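Local coordinates for uncharacterized N-acetyltransferase D2E76_00625 (Mycobacteroides abscessus, PDB 6YCA), which probably transfers acetyl groups from bound acetyl-coenzyme A to amines as a GCN5-related N-acetyltransferase of the Eis type, yet is unable to modify aminoglycosides, at residues V330-Q335 and I362-A367. Sequence-based numbering, arbitrary orientation.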
ATOM      1  N   VAL A 330      31.257  43.293  10.669  1.00 42.40           N
ATOM      2  CA  VAL A 330      31.587  42.581   9.444  1.00 42.41           C
ATOM      3  C   VAL A 330      31.007  43.369   8.276  1.00 45.14           C
ATOM      4  O   VAL A 330      29.890  43.892   8.365  1.00 48.38           O
ATOM      5  CB  VAL A 330      31.001  41.154   9.480  1.00 39.65           C
ATOM      6  CG1 VAL A 330      31.186  40.460   8.145  1.00 46.47           C
ATOM      7  CG2 VAL A 330      31.642  40.353  10.597  1.00 40.30           C
ATOM      8  N   VAL A 331      31.764  43.464   7.187  1.00 44.33           N
ATOM      9  CA  VAL A 331      31.334  44.184   5.994  1.00 44.10           C
ATOM     10  C   VAL A 331      30.847  43.170   4.969  1.00 45.37           C
ATOM     11  O   VAL A 331      31.597  42.272   4.566  1.00 48.34           O
ATOM     12  CB  VAL A 331      32.458  45.060   5.422  1.00 44.26           C
ATOM     13  CG1 VAL A 331      31.962  45.793   4.182  1.00 43.68           C
ATOM     14  CG2 VAL A 331      32.947  46.040   6.475  1.00 45.82           C
ATOM     15  N   ILE A 332      29.588  43.305   4.560  1.00 43.68           N
ATOM     16  CA  ILE A 332      28.948  42.390   3.620  1.00 40.71           C
ATOM     17  C   ILE A 332      28.692  43.132   2.316  1.00 39.62           C
ATOM     18  O   ILE A 332      28.013  44.165   2.307  1.00 45.84           O
ATOM     19  CB  ILE A 332      27.639  41.825   4.191  1.00 34.98           C
ATOM     20  CG1 ILE A 332      27.893  41.155   5.541  1.00 34.87           C
ATOM     21  CG2 ILE A 332      27.015  40.853   3.215  1.00 33.49           C
ATOM     22  CD1 ILE A 332      26.640  40.641   6.210  1.00 33.22           C
ATOM     23  N   GLU A 333      29.228  42.611   1.216  1.00 37.23           N
ATOM     24  CA  GLU A 333      28.932  43.150  -0.105  1.00 42.33           C
ATOM     25  C   GLU A 333      27.759  42.370  -0.691  1.00 42.26           C
ATOM     26  O   GLU A 333      27.852  41.155  -0.899  1.00 39.13           O
ATOM     27  CB  GLU A 333      30.154  43.069  -1.021  1.00 46.25           C
ATOM     28  CG  GLU A 333      29.943  43.715  -2.392  1.00 49.59           C
ATOM     29  CD  GLU A 333      31.178  43.663  -3.277  1.00 55.41           C
ATOM     30  OE1 GLU A 333      32.267  43.326  -2.773  1.00 59.33           O
ATOM     31  OE2 GLU A 333      31.062  43.956  -4.485  1.00 57.50           O
ATOM     32  N   VAL A 334      26.660  43.071  -0.957  1.00 41.49           N
ATOM     33  CA  VAL A 334      25.416  42.463  -1.412  1.00 37.61           C
ATOM     34  C   VAL A 334      25.230  42.774  -2.890  1.00 37.01           C
ATOM     35  O   VAL A 334      25.428  43.918  -3.320  1.00 36.89           O
ATOM     36  CB  VAL A 334      24.223  42.974  -0.589  1.00 34.74           C
ATOM     37  CG1 VAL A 334      22.938  42.276  -1.020  1.00 31.40           C
ATOM     38  CG2 VAL A 334      24.489  42.779   0.897  1.00 32.76           C
ATOM     39  N   GLN A 335      24.859  41.756  -3.664  1.00 33.19           N
ATOM     40  CA  GLN A 335      24.534  41.910  -5.075  1.00 36.46           C
ATOM     41  C   GLN A 335      23.029  41.809  -5.262  1.00 39.23           C
ATOM     42  O   GLN A 335      22.405  40.848  -4.801  1.00 43.31           O
ATOM     43  CB  GLN A 335      25.245  40.865  -5.932  1.00 44.53           C
ATOM     44  CG  GLN A 335      24.881  40.954  -7.402  1.00 53.17           C
ATOM     45  CD  GLN A 335      25.847  40.196  -8.287  1.00 63.83           C
ATOM     46  OE1 GLN A 335      26.948  40.674  -8.573  1.00 71.61           O
ATOM     47  NE2 GLN A 335      25.444  39.006  -8.726  1.00 62.38           N
ATOM     48  N   ILE A 362      32.554  39.580   3.225  1.00 44.56           N
ATOM     49  CA  ILE A 362      31.671  38.553   2.679  1.00 42.83           C
ATOM     50  C   ILE A 362      30.944  39.120   1.467  1.00 43.65           C
ATOM     51  O   ILE A 362      30.534  40.284   1.463  1.00 44.05           O
ATOM     52  CB  ILE A 362      30.681  38.080   3.767  1.00 40.91           C
ATOM     53  CG1 ILE A 362      31.363  37.102   4.715  1.00 36.32           C
ATOM     54  CG2 ILE A 362      29.447  37.439   3.156  1.00 43.24           C
ATOM     55  CD1 ILE A 362      30.499  36.696   5.842  1.00 35.50           C
ATOM     56  N   SER A 363      30.790  38.296   0.431  1.00 35.87           N
ATOM     57  CA  SER A 363      30.021  38.648  -0.756  1.00 37.28           C
ATOM     58  C   SER A 363      28.901  37.631  -0.916  1.00 33.53           C
ATOM     59  O   SER A 363      29.138  36.424  -0.809  1.00 33.09           O
ATOM     60  CB  SER A 363      30.897  38.661  -2.013  1.00 43.93           C
ATOM     61  OG  SER A 363      31.804  39.754  -2.008  1.00 51.60           O
ATOM     62  N   VAL A 364      27.680  38.119  -1.130  1.00 33.29           N
ATOM     63  CA  VAL A 364      26.514  37.250  -1.234  1.00 31.02           C
ATOM     64  C   VAL A 364      25.468  37.989  -2.057  1.00 38.76           C
ATOM     65  O   VAL A 364      25.401  39.221  -2.035  1.00 46.20           O
ATOM     66  CB  VAL A 364      26.008  36.877   0.185  1.00 30.08           C
ATOM     67  CG1 VAL A 364      26.192  38.047   1.134  1.00 30.81           C
ATOM     68  CG2 VAL A 364      24.581  36.399   0.178  1.00 33.07           C
ATOM     69  N   ASP A 365      24.649  37.236  -2.791  1.00 39.74           N
ATOM     70  CA  ASP A 365      23.513  37.826  -3.487  1.00 39.65           C
ATOM     71  C   ASP A 365      22.330  38.004  -2.540  1.00 32.32           C
ATOM     72  O   ASP A 365      22.215  37.331  -1.512  1.00 27.64           O
ATOM     73  CB  ASP A 365      23.116  36.986  -4.706  1.00 47.59           C
ATOM     74  CG  ASP A 365      22.601  35.608  -4.329  1.00 52.39           C
ATOM     75  OD1 ASP A 365      23.011  35.084  -3.273  1.00 55.04           O
ATOM     76  OD2 ASP A 365      21.806  35.037  -5.103  1.00 53.09           O
ATOM     77  N   VAL A 366      21.425  38.912  -2.918  1.00 33.43           N
ATOM     78  CA  VAL A 366      20.338  39.311  -2.025  1.00 32.64           C
ATOM     79  C   VAL A 366      19.434  38.136  -1.670  1.00 34.76           C
ATOM     80  O   VAL A 366      18.840  38.106  -0.583  1.00 36.33           O
ATOM     81  CB  VAL A 366      19.563  40.513  -2.607  1.00 32.10           C
ATOM     82  CG1 VAL A 366      18.792  40.109  -3.854  1.00 30.51           C
ATOM     83  CG2 VAL A 366      18.633  41.116  -1.558  1.00 32.40           C
ATOM     84  N   ALA A 367      19.308  37.153  -2.564  1.00 33.66           N
ATOM     85  CA  ALA A 367      18.483  35.989  -2.260  1.00 30.04           C
ATOM     86  C   ALA A 367      19.071  35.185  -1.105  1.00 29.15           C
ATOM     87  O   ALA A 367      18.348  34.777  -0.188  1.00 24.26           O
ATOM     88  CB  ALA A 367      18.303  35.116  -3.502  1.00 28.63           C
TER
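CG2 of Ile332 forms the apolar centre, lying 3.6 Å from CG1 of Val364, its diagonal neighbour on the adjacent strand, and 4.2 Å from CG2 of Ile362 directly across. With its CG1 anti to the carbonyl carbon (chi1 -56°), Ile332 turns the CG2 methyl to this seam; Val364 meets it obliquely with CG1 set between its own N and carbonyl carbon (chi1 36°). Trp379 touches all three residues, and helix 395-403 covers Ile332 and Ile362. Farther along, CG1 of Val334 rests 4.1 Å from CB of Val366. Strands 330-335 and 362-365 are parallel neighbours within the mixed sheet of the C-terminal sterol carrier protein-like domain. Four backbone hydrogen bonds join them, Glu333 N donating to Ile362 O at 2.7 Å, nearly straight (165°); a fifth continues the ladder into the helix start, from Val366 N to Gln335 O at 2.9 Å. On the more solvent-accessible face, the extended Glu333 side chain brings OE1 within 3.7 Å of Ser363 OG, without a bond, and into a long, weak ion pair with Arg345 NE; OG bonds weakly to Gln391 NE2. At the N-cap, Asp365 OD1 weakly caps Ala368 N, while OD2 forms a salt bridge with Arg144.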